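Local coordinates for diaminopimelate decarboxylase (Aquifex aeolicus, PDB 2P3E), which catalyses the pyridoxal-phosphate-dependent decarboxylation of meso-diaminopimelate to L-lysine, the last step of lysine synthesis by the diaminopimelate pathway, at the interface of chains A and B. Coordinates in Å, arbitrary orientation; residue numbers count along the deposited sequence, not the author numbering. Chains: chain A/B, Diaminopimelate decarboxylase.

Contact 1: the interface of chains A and B. Residues chain A 297, 308, 345-348, 352, 386, 388; chain B 86-87, 109-110, 115, 175-176.
The Gly-Pro-Ile-Cys segment of chain A, A:Gly345 to A:Cys348, brings the predicted proton donor A:Cys348 against loops of the partner's barrel domain, as in other class-II (fold-type III) pyridoxal-phosphate decarboxylases, whose active sites form at the dimer interface. B:Lys175 holds the segment. From CB its chain turns so that CG takes the crowded position between backbone N and carbonyl carbon (chi1 60°), over the centre of the B:Phe176 ring, then runs extended. CD passes beside the carbonyl of A:Gly345, and CE comes 3.4 Å from A:Ile347 O. The ammonium NZ donates to A:Ile347 O at 2.8 Å, in the carbonyl plane, to A:Gly345 O from above its plane, and to A:Asp352 O on a lone pair. NZ also forms a salt bridge with A:Asp352 OD2 at 2.9 Å, an oxygen that accepts from A:Ile347 N. Four oxygens exceed what three N-H groups can meet with one straight bond each, so an N-H must be shared or one contact be mainly electrostatic. The cluster would favour a charged lysine. A:Cys348 N is fixed by a nearly straight bond to A:Asn386 OD1 (2.9 Å), while its CB and SG pack on B:Val86 CG1. The other valine methyl, CG2, lies 3.6 Å from A:Asn386 CG, the side chains crossing obliquely. The next residue of the same loop, B:Ser87, donates from OG to A:Asn386 O at 2.6 Å. A:Arg388, bent at chi2 and chi3, makes a salt bridge with B:Glu115, NH2 donating to OE1 at 3.1 Å from above the carboxylate plane; the two planes stand at 90°. A:Arg388 NH1 binds a water shared with A:Pro346 O, A:Asn386 OD1 and B:Val86 O.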
ATOM      1  N   PHE A 297      12.689  18.414  -7.769  1.00 22.18           N
ATOM      2  CA  PHE A 297      13.006  19.674  -7.091  1.00 23.57           C
ATOM      3  C   PHE A 297      14.002  19.468  -5.964  1.00 23.57           C
ATOM      4  O   PHE A 297      14.062  18.392  -5.364  1.00 23.22           O
ATOM      5  CB  PHE A 297      11.753  20.325  -6.504  1.00 23.59           C
ATOM      6  CG  PHE A 297      10.633  20.509  -7.489  1.00 25.10           C
ATOM      7  CD1 PHE A 297       9.514  19.691  -7.437  1.00 25.13           C
ATOM      8  CD2 PHE A 297      10.686  21.515  -8.442  1.00 25.91           C
ATOM      9  CE1 PHE A 297       8.460  19.862  -8.340  1.00 26.93           C
ATOM     10  CE2 PHE A 297       9.643  21.697  -9.344  1.00 26.41           C
ATOM     11  CZ  PHE A 297       8.526  20.861  -9.291  1.00 24.85           C
ATOM     12  N   ILE A 308      13.556  16.040  -3.938  1.00 19.82           N
ATOM     13  CA  ILE A 308      12.220  15.573  -4.279  1.00 19.62           C
ATOM     14  C   ILE A 308      12.263  14.864  -5.631  1.00 19.13           C
ATOM     15  O   ILE A 308      12.684  15.447  -6.633  1.00 18.57           O
ATOM     16  CB  ILE A 308      11.211  16.754  -4.284  1.00 19.51           C
ATOM     17  CG1 ILE A 308      11.086  17.334  -2.862  1.00 20.39           C
ATOM     18  CG2 ILE A 308       9.849  16.306  -4.826  1.00 19.41           C
ATOM     19  CD1 ILE A 308      10.821  18.857  -2.812  1.00 22.47           C
ATOM     20  N   GLY A 345       9.441  11.520  -1.887  1.00 20.97           N
ATOM     21  CA  GLY A 345       8.637  11.309  -3.090  1.00 21.52           C
ATOM     22  C   GLY A 345       7.565  12.349  -3.328  1.00 21.92           C
ATOM     23  O   GLY A 345       7.533  13.390  -2.656  1.00 22.00           O
ATOM     24  N   PRO A 346       6.665  12.073  -4.292  1.00 22.85           N
ATOM     25  CA  PRO A 346       5.570  12.968  -4.658  1.00 23.34           C
ATOM     26  C   PRO A 346       4.324  12.872  -3.759  1.00 24.33           C
ATOM     27  O   PRO A 346       3.480  13.773  -3.786  1.00 24.89           O
ATOM     28  CB  PRO A 346       5.217  12.494  -6.076  1.00 23.36           C
ATOM     29  CG  PRO A 346       5.506  11.030  -6.059  1.00 23.67           C
ATOM     30  CD  PRO A 346       6.687  10.857  -5.129  1.00 22.30           C
ATOM     31  N   ILE A 347       4.199  11.790  -2.992  1.00 24.70           N
ATOM     32  CA  ILE A 347       2.990  11.530  -2.194  1.00 24.94           C
ATOM     33  C   ILE A 347       2.777  12.602  -1.111  1.00 25.64           C
ATOM     34  O   ILE A 347       3.730  13.049  -0.465  1.00 25.08           O
ATOM     35  CB  ILE A 347       3.011  10.095  -1.572  1.00 24.98           C
ATOM     36  CG1 ILE A 347       2.980   9.010  -2.670  1.00 24.66           C
ATOM     37  CG2 ILE A 347       1.881   9.888  -0.544  1.00 24.38           C
ATOM     38  CD1 ILE A 347       1.747   9.066  -3.584  1.00 22.53           C
ATOM     39  N   CYS A 348       1.519  13.011  -0.945  1.00 26.58           N
ATOM     40  CA  CYS A 348       1.142  13.986   0.074  1.00 27.32           C
ATOM     41  C   CYS A 348       1.071  13.342   1.463  1.00 27.13           C
ATOM     42  O   CYS A 348      -0.001  13.277   2.078  1.00 27.77           O
ATOM     43  CB  CYS A 348      -0.199  14.633  -0.278  1.00 27.75           C
ATOM     44  SG  CYS A 348      -0.488  16.167   0.656  1.00 30.73           S
ATOM     45  N   ASP A 352       6.129  10.011   3.416  1.00 23.85           N
ATOM     46  CA  ASP A 352       6.529   9.598   2.068  1.00 23.16           C
ATOM     47  C   ASP A 352       7.988   9.977   1.756  1.00 22.95           C
ATOM     48  O   ASP A 352       8.274  11.054   1.236  1.00 22.46           O
ATOM     49  CB  ASP A 352       5.604  10.160   0.993  1.00 22.70           C
ATOM     50  CG  ASP A 352       6.137   9.888  -0.417  1.00 23.17           C
ATOM     51  OD1 ASP A 352       6.606   8.757  -0.656  1.00 21.66           O
ATOM     52  OD2 ASP A 352       6.104  10.801  -1.269  1.00 21.07           O
ATOM     53  N   ASN A 386      -2.953   8.680  -4.110  1.00 10.33           N
ATOM     54  CA  ASN A 386      -2.873   9.966  -4.853  1.00 10.92           C
ATOM     55  C   ASN A 386      -3.119   9.829  -6.368  1.00 11.79           C
ATOM     56  O   ASN A 386      -2.648  10.672  -7.166  1.00 11.37           O
ATOM     57  CB  ASN A 386      -1.553  10.718  -4.592  1.00 11.15           C
ATOM     58  CG  ASN A 386      -1.356  11.150  -3.122  1.00 12.50           C
ATOM     59  OD1 ASN A 386      -0.313  11.678  -2.797  1.00 16.32           O
ATOM     60  ND2 ASN A 386      -2.355  10.952  -2.260  1.00 14.32           N
ATOM     61  N   ARG A 388      -1.832   7.818  -8.529  1.00 12.09           N
ATOM     62  CA  ARG A 388      -0.555   7.683  -9.205  1.00 12.37           C
ATOM     63  C   ARG A 388      -0.460   6.308  -9.881  1.00 12.60           C
ATOM     64  O   ARG A 388      -0.486   5.277  -9.208  1.00 12.36           O
ATOM     65  CB  ARG A 388       0.590   7.852  -8.202  1.00 14.12           C
ATOM     66  CG  ARG A 388       0.619   9.233  -7.543  1.00 17.25           C
ATOM     67  CD  ARG A 388       2.037   9.721  -7.219  1.00 25.16           C
ATOM     68  NE  ARG A 388       2.549  10.421  -8.400  1.00 31.07           N
ATOM     69  CZ  ARG A 388       2.440  11.734  -8.632  1.00 32.21           C
ATOM     70  NH1 ARG A 388       1.902  12.560  -7.741  1.00 29.06           N
ATOM     71  NH2 ARG A 388       2.903  12.224  -9.770  1.00 32.04           N
TER
ATOM     72  N   VAL B  86      -3.433  16.723  -5.638  1.00 13.52           N
ATOM     73  CA  VAL B  86      -1.979  16.614  -5.438  1.00 13.60           C
ATOM     74  C   VAL B  86      -1.268  15.854  -6.576  1.00 13.64           C
ATOM     75  O   VAL B  86      -0.102  15.504  -6.461  1.00 13.98           O
ATOM     76  CB  VAL B  86      -1.619  15.963  -4.034  1.00 14.26           C
ATOM     77  CG1 VAL B  86      -2.217  16.785  -2.888  1.00 13.65           C
ATOM     78  CG2 VAL B  86      -2.130  14.537  -3.957  1.00 13.64           C
ATOM     79  N   SER B  87      -1.952  15.630  -7.695  1.00 13.82           N
ATOM     80  CA  SER B  87      -1.346  14.888  -8.808  1.00 13.25           C
ATOM     81  C   SER B  87      -2.168  15.110 -10.071  1.00 13.54           C
ATOM     82  O   SER B  87      -3.307  15.587 -10.011  1.00 13.18           O
ATOM     83  CB  SER B  87      -1.317  13.377  -8.499  1.00 12.70           C
ATOM     84  OG  SER B  87      -2.627  12.830  -8.600  1.00 12.17           O
ATOM     85  N   VAL B 109       4.211  18.282  -3.391  1.00 24.19           N
ATOM     86  CA  VAL B 109       5.459  18.284  -4.137  1.00 25.06           C
ATOM     87  C   VAL B 109       5.362  17.266  -5.290  1.00 25.48           C
ATOM     88  O   VAL B 109       6.365  17.012  -5.983  1.00 25.25           O
ATOM     89  CB  VAL B 109       6.671  17.958  -3.211  1.00 25.56           C
ATOM     90  CG1 VAL B 109       6.822  19.006  -2.129  1.00 25.55           C
ATOM     91  CG2 VAL B 109       6.548  16.561  -2.598  1.00 24.91           C
ATOM     92  N   GLY B 110       4.149  16.713  -5.492  1.00 24.85           N
ATOM     93  CA  GLY B 110       3.879  15.728  -6.534  1.00 25.23           C
ATOM     94  C   GLY B 110       3.524  16.392  -7.852  0.60 25.59           C
ATOM     95  O   GLY B 110       2.359  16.354  -8.287  1.00 25.05           O
ATOM     96  N   GLU B 115       2.372  16.963 -15.400  1.00 24.98           N
ATOM     97  CA  GLU B 115       1.334  17.327 -14.457  1.00 24.42           C
ATOM     98  C   GLU B 115       1.172  18.833 -14.355  1.00 24.44           C
ATOM     99  O   GLU B 115       0.050  19.335 -14.367  1.00 24.46           O
ATOM    100  CB  GLU B 115       1.617  16.751 -13.070  1.00 24.15           C
ATOM    101  CG  GLU B 115       1.466  15.236 -13.008  1.00 25.07           C
ATOM    102  CD  GLU B 115       1.881  14.675 -11.658  1.00 26.28           C
ATOM    103  OE1 GLU B 115       3.027  14.934 -11.244  1.00 26.69           O
ATOM    104  OE2 GLU B 115       1.048  13.995 -11.024  1.00 24.03           O
ATOM    105  N   LYS B 175       8.732  17.750   4.547  1.00 25.99           N
ATOM    106  CA  LYS B 175       9.098  18.288   3.235  1.00 25.44           C
ATOM    107  C   LYS B 175       8.195  19.446   2.800  1.00 25.55           C
ATOM    108  O   LYS B 175       8.452  20.086   1.766  1.00 25.47           O
ATOM    109  CB  LYS B 175       9.059  17.173   2.174  1.00 25.20           C
ATOM    110  CG  LYS B 175       7.681  16.492   2.004  1.00 25.11           C
ATOM    111  CD  LYS B 175       7.746  15.327   1.028  1.00 24.62           C
ATOM    112  CE  LYS B 175       6.392  14.620   0.892  1.00 25.42           C
ATOM    113  NZ  LYS B 175       6.498  13.342   0.123  1.00 23.20           N
ATOM    114  N   PHE B 176       7.144  19.720   3.575  1.00 25.56           N
ATOM    115  CA  PHE B 176       6.130  20.679   3.136  1.00 26.49           C
ATOM    116  C   PHE B 176       6.299  22.112   3.667  1.00 26.83           C
ATOM    117  O   PHE B 176       6.736  22.329   4.807  1.00 26.90           O
ATOM    118  CB  PHE B 176       4.724  20.178   3.493  1.00 26.55           C
ATOM    119  CG  PHE B 176       4.370  18.843   2.887  1.00 26.69           C
ATOM    120  CD1 PHE B 176       4.115  18.725   1.522  1.00 26.46           C
ATOM    121  CD2 PHE B 176       4.261  17.717   3.690  1.00 26.04           C
ATOM    122  CE1 PHE B 176       3.777  17.500   0.960  1.00 27.52           C
ATOM    123  CE2 PHE B 176       3.925  16.483   3.138  1.00 26.79           C
ATOM    124  CZ  PHE B 176       3.674  16.381   1.767  1.00 27.31           C
TER
HETATM  125  O   HOH W   1       0.987  13.004  -5.238  1.00 21.62           O
HETATM  126  O   HOH W   2       2.722  15.907  -2.274  1.00 27.14           O

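Contact 2: the interface of chains A and B. Residues chain A 68-70, 92-93, 96, 404-405, 408, 412; chain B 384, 413-414, 416-417.
The C-terminal helix 410-414 and the 3-10 turn 415-417 that follows it form the chain B side of this homodimer contact, with A:Arg405, at the end of strand 400-405, as their chief polar partner. A:Arg405 has CG anti to the backbone N (chi1 -165°) and stays extended as far as NE, lying alongside B:Pro416 and pointing the same way. B:Pro416 CD covers one face of the guanidinium, offset toward its rim. Both end nitrogens grip the carbonyl B:Ile413 O within the guanidinium plane, NH1 at 2.8 Å and NH2 at 3.0 Å. NH2 also makes a salt bridge to A:Glu408 OE2 (2.8 Å), on the anti lone pair of that oxygen, which helps fix the guanidinium's rotation. A water joins NH1 to the hydroxyl B:Ser417 OG. That hydroxyl donates to A:Ile404 O at 2.7 Å on a lone pair, whereas A:Asn69 ND2 reaches the same oxygen from above the carbonyl plane. B:Val414 is the apolar wedge: CG1 lies 3.9 Å from A:Leu93 CD1, and CG2 meets A:Tyr92 tip to tip, 3.7 Å from the phenol OH. The B:Ile413 and A:Phe68 side chains cross at about a right angle, the methyl CG2 touching the CE1-CZ rim of the ring. The partner's C-terminal segment thus sits between helix 88-96 and the start of helix 70-78 on one side and strand 400-405 with A:Tyr412 of chain A's own helix 410-414 on the other.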
ATOM      1  N   PHE A  68       5.192 -10.603  -8.131  1.00 10.43           N
ATOM      2  CA  PHE A  68       4.198 -11.323  -8.917  1.00 10.85           C
ATOM      3  C   PHE A  68       4.227 -11.120 -10.439  1.00 11.34           C
ATOM      4  O   PHE A  68       3.327 -11.585 -11.138  1.00 11.90           O
ATOM      5  CB  PHE A  68       2.759 -11.088  -8.359  1.00 10.45           C
ATOM      6  CG  PHE A  68       2.319  -9.639  -8.299  1.00 11.12           C
ATOM      7  CD1 PHE A  68       2.151  -8.883  -9.465  1.00 12.10           C
ATOM      8  CD2 PHE A  68       2.011  -9.043  -7.068  1.00 11.17           C
ATOM      9  CE1 PHE A  68       1.717  -7.545  -9.410  1.00 12.54           C
ATOM     10  CE2 PHE A  68       1.564  -7.720  -6.991  1.00 12.54           C
ATOM     11  CZ  PHE A  68       1.417  -6.956  -8.164  1.00 12.86           C
ATOM     12  N   ASN A  69       5.229 -10.423 -10.960  1.00 11.25           N
ATOM     13  CA  ASN A  69       5.299 -10.228 -12.419  1.00 11.31           C
ATOM     14  C   ASN A  69       5.327 -11.593 -13.140  1.00 12.34           C
ATOM     15  O   ASN A  69       6.221 -12.414 -12.880  1.00 12.14           O
ATOM     16  CB  ASN A  69       6.499  -9.381 -12.805  1.00 11.21           C
ATOM     17  CG  ASN A  69       6.506  -9.050 -14.295  1.00 12.55           C
ATOM     18  OD1 ASN A  69       6.655  -9.942 -15.120  1.00 11.53           O
ATOM     19  ND2 ASN A  69       6.323  -7.783 -14.630  1.00 11.81           N
ATOM     20  N   PRO A  70       4.317 -11.859 -14.003  1.00 13.08           N
ATOM     21  CA  PRO A  70       4.196 -13.205 -14.595  1.00 13.80           C
ATOM     22  C   PRO A  70       5.375 -13.609 -15.465  1.00 14.04           C
ATOM     23  O   PRO A  70       5.648 -14.811 -15.578  1.00 14.10           O
ATOM     24  CB  PRO A  70       2.900 -13.149 -15.430  1.00 13.47           C
ATOM     25  CG  PRO A  70       2.498 -11.688 -15.506  1.00 14.52           C
ATOM     26  CD  PRO A  70       3.210 -10.965 -14.383  1.00 12.93           C
ATOM     27  N   TYR A  92      -3.131 -18.918  -9.616  1.00 16.48           N
ATOM     28  CA  TYR A  92      -3.442 -18.493 -10.995  1.00 17.71           C
ATOM     29  C   TYR A  92      -2.169 -18.106 -11.762  1.00 18.54           C
ATOM     30  O   TYR A  92      -1.929 -18.552 -12.894  1.00 18.67           O
ATOM     31  CB  TYR A  92      -4.440 -17.327 -10.917  1.00 18.24           C
ATOM     32  CG  TYR A  92      -4.420 -16.306 -12.056  1.00 19.37           C
ATOM     33  CD1 TYR A  92      -5.340 -16.379 -13.082  1.00 20.28           C
ATOM     34  CD2 TYR A  92      -3.513 -15.237 -12.055  1.00 21.16           C
ATOM     35  CE1 TYR A  92      -5.351 -15.438 -14.122  1.00 21.43           C
ATOM     36  CE2 TYR A  92      -3.501 -14.296 -13.086  1.00 22.18           C
ATOM     37  CZ  TYR A  92      -4.432 -14.409 -14.117  1.00 22.21           C
ATOM     38  OH  TYR A  92      -4.459 -13.474 -15.130  1.00 22.36           O
ATOM     39  N   LEU A  93      -1.340 -17.304 -11.103  1.00 18.99           N
ATOM     40  CA  LEU A  93      -0.080 -16.832 -11.639  1.00 20.07           C
ATOM     41  C   LEU A  93       0.911 -17.970 -11.898  1.00 20.49           C
ATOM     42  O   LEU A  93       1.486 -18.063 -12.999  1.00 20.04           O
ATOM     43  CB  LEU A  93       0.491 -15.829 -10.643  1.00 20.54           C
ATOM     44  CG  LEU A  93       1.405 -14.693 -11.038  1.00 24.21           C
ATOM     45  CD1 LEU A  93       0.716 -13.732 -12.012  1.00 23.02           C
ATOM     46  CD2 LEU A  93       1.709 -14.023  -9.740  1.00 26.15           C
ATOM     47  N   LYS A  96      -0.392 -19.990 -14.789  1.00 26.77           N
ATOM     48  CA  LYS A  96      -0.167 -19.188 -15.998  1.00 28.12           C
ATOM     49  C   LYS A  96       1.287 -19.295 -16.451  1.00 28.01           C
ATOM     50  O   LYS A  96       1.565 -19.411 -17.660  1.00 28.23           O
ATOM     51  CB  LYS A  96      -0.553 -17.731 -15.725  1.00 27.95           C
ATOM     52  CG  LYS A  96      -0.488 -16.779 -16.905  1.00 31.36           C
ATOM     53  CD  LYS A  96      -0.816 -15.347 -16.437  1.00 32.45           C
ATOM     54  CE  LYS A  96      -0.377 -14.302 -17.471  1.00 34.87           C
ATOM     55  NZ  LYS A  96      -0.868 -12.909 -17.169  1.00 33.76           N
ATOM     56  N   ILE A 404       8.255  -5.859 -19.412  1.00 13.96           N
ATOM     57  CA  ILE A 404       7.473  -6.932 -18.768  1.00 13.34           C
ATOM     58  C   ILE A 404       6.243  -6.428 -17.971  1.00 12.72           C
ATOM     59  O   ILE A 404       5.446  -7.223 -17.478  1.00 12.72           O
ATOM     60  CB  ILE A 404       8.370  -7.858 -17.896  1.00 12.64           C
ATOM     61  CG1 ILE A 404       9.128  -7.046 -16.839  1.00 12.00           C
ATOM     62  CG2 ILE A 404       9.351  -8.657 -18.804  1.00 12.72           C
ATOM     63  CD1 ILE A 404       9.663  -7.859 -15.679  1.00 12.35           C
ATOM     64  N   ARG A 405       6.135  -5.114 -17.828  1.00 12.02           N
ATOM     65  CA  ARG A 405       4.893  -4.490 -17.414  1.00 11.79           C
ATOM     66  C   ARG A 405       4.856  -3.074 -17.957  1.00 11.85           C
ATOM     67  O   ARG A 405       5.758  -2.284 -17.708  1.00 11.95           O
ATOM     68  CB  ARG A 405       4.728  -4.449 -15.881  1.00 11.11           C
ATOM     69  CG  ARG A 405       3.270  -4.131 -15.496  1.00 10.37           C
ATOM     70  CD  ARG A 405       3.089  -3.952 -13.967  1.00 10.52           C
ATOM     71  NE  ARG A 405       1.762  -3.420 -13.636  1.00  8.80           N
ATOM     72  CZ  ARG A 405       0.701  -4.157 -13.295  1.00 10.60           C
ATOM     73  NH1 ARG A 405       0.780  -5.483 -13.200  1.00 11.23           N
ATOM     74  NH2 ARG A 405      -0.457  -3.551 -13.012  1.00 11.67           N
ATOM     75  N   GLU A 408       1.122   2.035 -16.120  1.00 13.01           N
ATOM     76  CA  GLU A 408      -0.326   2.215 -16.081  1.00 12.70           C
ATOM     77  C   GLU A 408      -0.726   3.634 -16.496  1.00 13.14           C
ATOM     78  O   GLU A 408       0.098   4.544 -16.505  1.00 12.55           O
ATOM     79  CB  GLU A 408      -0.856   1.930 -14.675  1.00 12.58           C
ATOM     80  CG  GLU A 408      -0.683   0.482 -14.243  1.00 12.57           C
ATOM     81  CD  GLU A 408      -0.792   0.288 -12.757  1.00 12.24           C
ATOM     82  OE1 GLU A 408      -1.099   1.265 -12.034  1.00 13.01           O
ATOM     83  OE2 GLU A 408      -0.577  -0.859 -12.322  1.00 11.47           O
ATOM     84  N   TYR A 412      -6.705   3.029 -16.136  1.00 12.86           N
ATOM     85  CA  TYR A 412      -6.548   1.691 -15.531  1.00 12.07           C
ATOM     86  C   TYR A 412      -6.951   1.672 -14.040  1.00 11.56           C
ATOM     87  O   TYR A 412      -7.601   0.727 -13.556  1.00 11.60           O
ATOM     88  CB  TYR A 412      -5.079   1.256 -15.647  1.00 12.09           C
ATOM     89  CG  TYR A 412      -4.742   0.017 -14.842  1.00 12.16           C
ATOM     90  CD1 TYR A 412      -5.009  -1.274 -15.344  1.00 13.83           C
ATOM     91  CD2 TYR A 412      -4.169   0.126 -13.574  1.00 11.81           C
ATOM     92  CE1 TYR A 412      -4.686  -2.424 -14.605  1.00 12.06           C
ATOM     93  CE2 TYR A 412      -3.864  -1.018 -12.818  1.00 11.11           C
ATOM     94  CZ  TYR A 412      -4.099  -2.272 -13.339  1.00 11.63           C
ATOM     95  OH  TYR A 412      -3.787  -3.375 -12.574  1.00 11.94           O
TER
ATOM     96  N   HIS B 384      -2.344  -4.593  -4.278  1.00 10.01           N
ATOM     97  CA  HIS B 384      -2.521  -5.950  -4.781  1.00 10.14           C
ATOM     98  C   HIS B 384      -1.536  -6.930  -4.166  1.00 10.62           C
ATOM     99  O   HIS B 384      -1.313  -8.014  -4.704  1.00 10.41           O
ATOM    100  CB  HIS B 384      -2.381  -5.984  -6.315  1.00  9.90           C
ATOM    101  CG  HIS B 384      -3.475  -5.245  -7.016  1.00 10.89           C
ATOM    102  ND1 HIS B 384      -3.235  -4.297  -7.988  1.00 11.15           N
ATOM    103  CD2 HIS B 384      -4.818  -5.298  -6.856  1.00 10.56           C
ATOM    104  CE1 HIS B 384      -4.391  -3.819  -8.422  1.00 11.97           C
ATOM    105  NE2 HIS B 384      -5.364  -4.394  -7.735  1.00 10.67           N
ATOM    106  N   ILE B 413      -5.148  -7.239 -12.205  1.00 11.99           N
ATOM    107  CA  ILE B 413      -3.857  -7.005 -11.531  1.00 12.35           C
ATOM    108  C   ILE B 413      -2.685  -7.059 -12.528  1.00 12.19           C
ATOM    109  O   ILE B 413      -1.809  -6.188 -12.512  1.00 12.36           O
ATOM    110  CB  ILE B 413      -3.620  -7.993 -10.353  1.00 12.49           C
ATOM    111  CG1 ILE B 413      -4.767  -7.913  -9.326  1.00 13.32           C
ATOM    112  CG2 ILE B 413      -2.261  -7.718  -9.652  1.00 12.53           C
ATOM    113  CD1 ILE B 413      -4.716  -9.022  -8.249  1.00 12.83           C
ATOM    114  N   VAL B 414      -2.668  -8.085 -13.380  1.00 12.65           N
ATOM    115  CA  VAL B 414      -1.518  -8.294 -14.278  1.00 13.06           C
ATOM    116  C   VAL B 414      -1.757  -7.866 -15.737  1.00 13.26           C
ATOM    117  O   VAL B 414      -0.912  -8.115 -16.601  1.00 13.62           O
ATOM    118  CB  VAL B 414      -0.998  -9.766 -14.209  1.00 13.49           C
ATOM    119  CG1 VAL B 414      -0.499 -10.080 -12.784  1.00 13.50           C
ATOM    120  CG2 VAL B 414      -2.080 -10.743 -14.614  1.00 13.06           C
ATOM    121  N   PRO B 416      -1.467  -5.058 -17.438  1.00 15.21           N
ATOM    122  CA  PRO B 416      -0.353  -4.343 -18.093  1.00 15.46           C
ATOM    123  C   PRO B 416       0.878  -5.195 -18.441  1.00 16.24           C
ATOM    124  O   PRO B 416       1.780  -4.707 -19.137  1.00 16.02           O
ATOM    125  CB  PRO B 416       0.009  -3.266 -17.063  1.00 15.83           C
ATOM    126  CG  PRO B 416      -1.308  -3.042 -16.322  1.00 15.76           C
ATOM    127  CD  PRO B 416      -1.784  -4.445 -16.132  1.00 15.14           C
ATOM    128  N   SER B 417       0.904  -6.442 -17.979  1.00 16.88           N
ATOM    129  CA  SER B 417       1.975  -7.392 -18.333  1.00 18.56           C
ATOM    130  C   SER B 417       1.570  -8.354 -19.467  1.00 20.62           C
ATOM    131  O   SER B 417       2.418  -9.056 -20.031  1.00 20.90           O
ATOM    132  CB  SER B 417       2.407  -8.203 -17.102  1.00 17.81           C
ATOM    133  OG  SER B 417       3.099  -7.404 -16.164  1.00 15.17           O
TER
HETATM  134  O   HOH W   3       2.496  -7.661 -13.590  1.00 13.09           O

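The centres of the C-alpha atoms of contact 1 and contact 2 are about 26 Å apart on one two-fold symmetric interface, and the contacts share no residue given for either. Each has a twin with the chains exchanged, so every subunit contributes both sides of both contacts. The segment 384 to 388, which includes the 3-10 helix 385-387, supplies A:Asn386 and A:Arg388 to contact 1 and, from the other chain, B:His384 to contact 2. Contact 2 is centred about 25 Å from A:Cys348, yet A:Phe68 to A:Pro70 closely follow A:Lys65, the cofactor lysine by similarity; both contacts may tie dimerisation to the active sites.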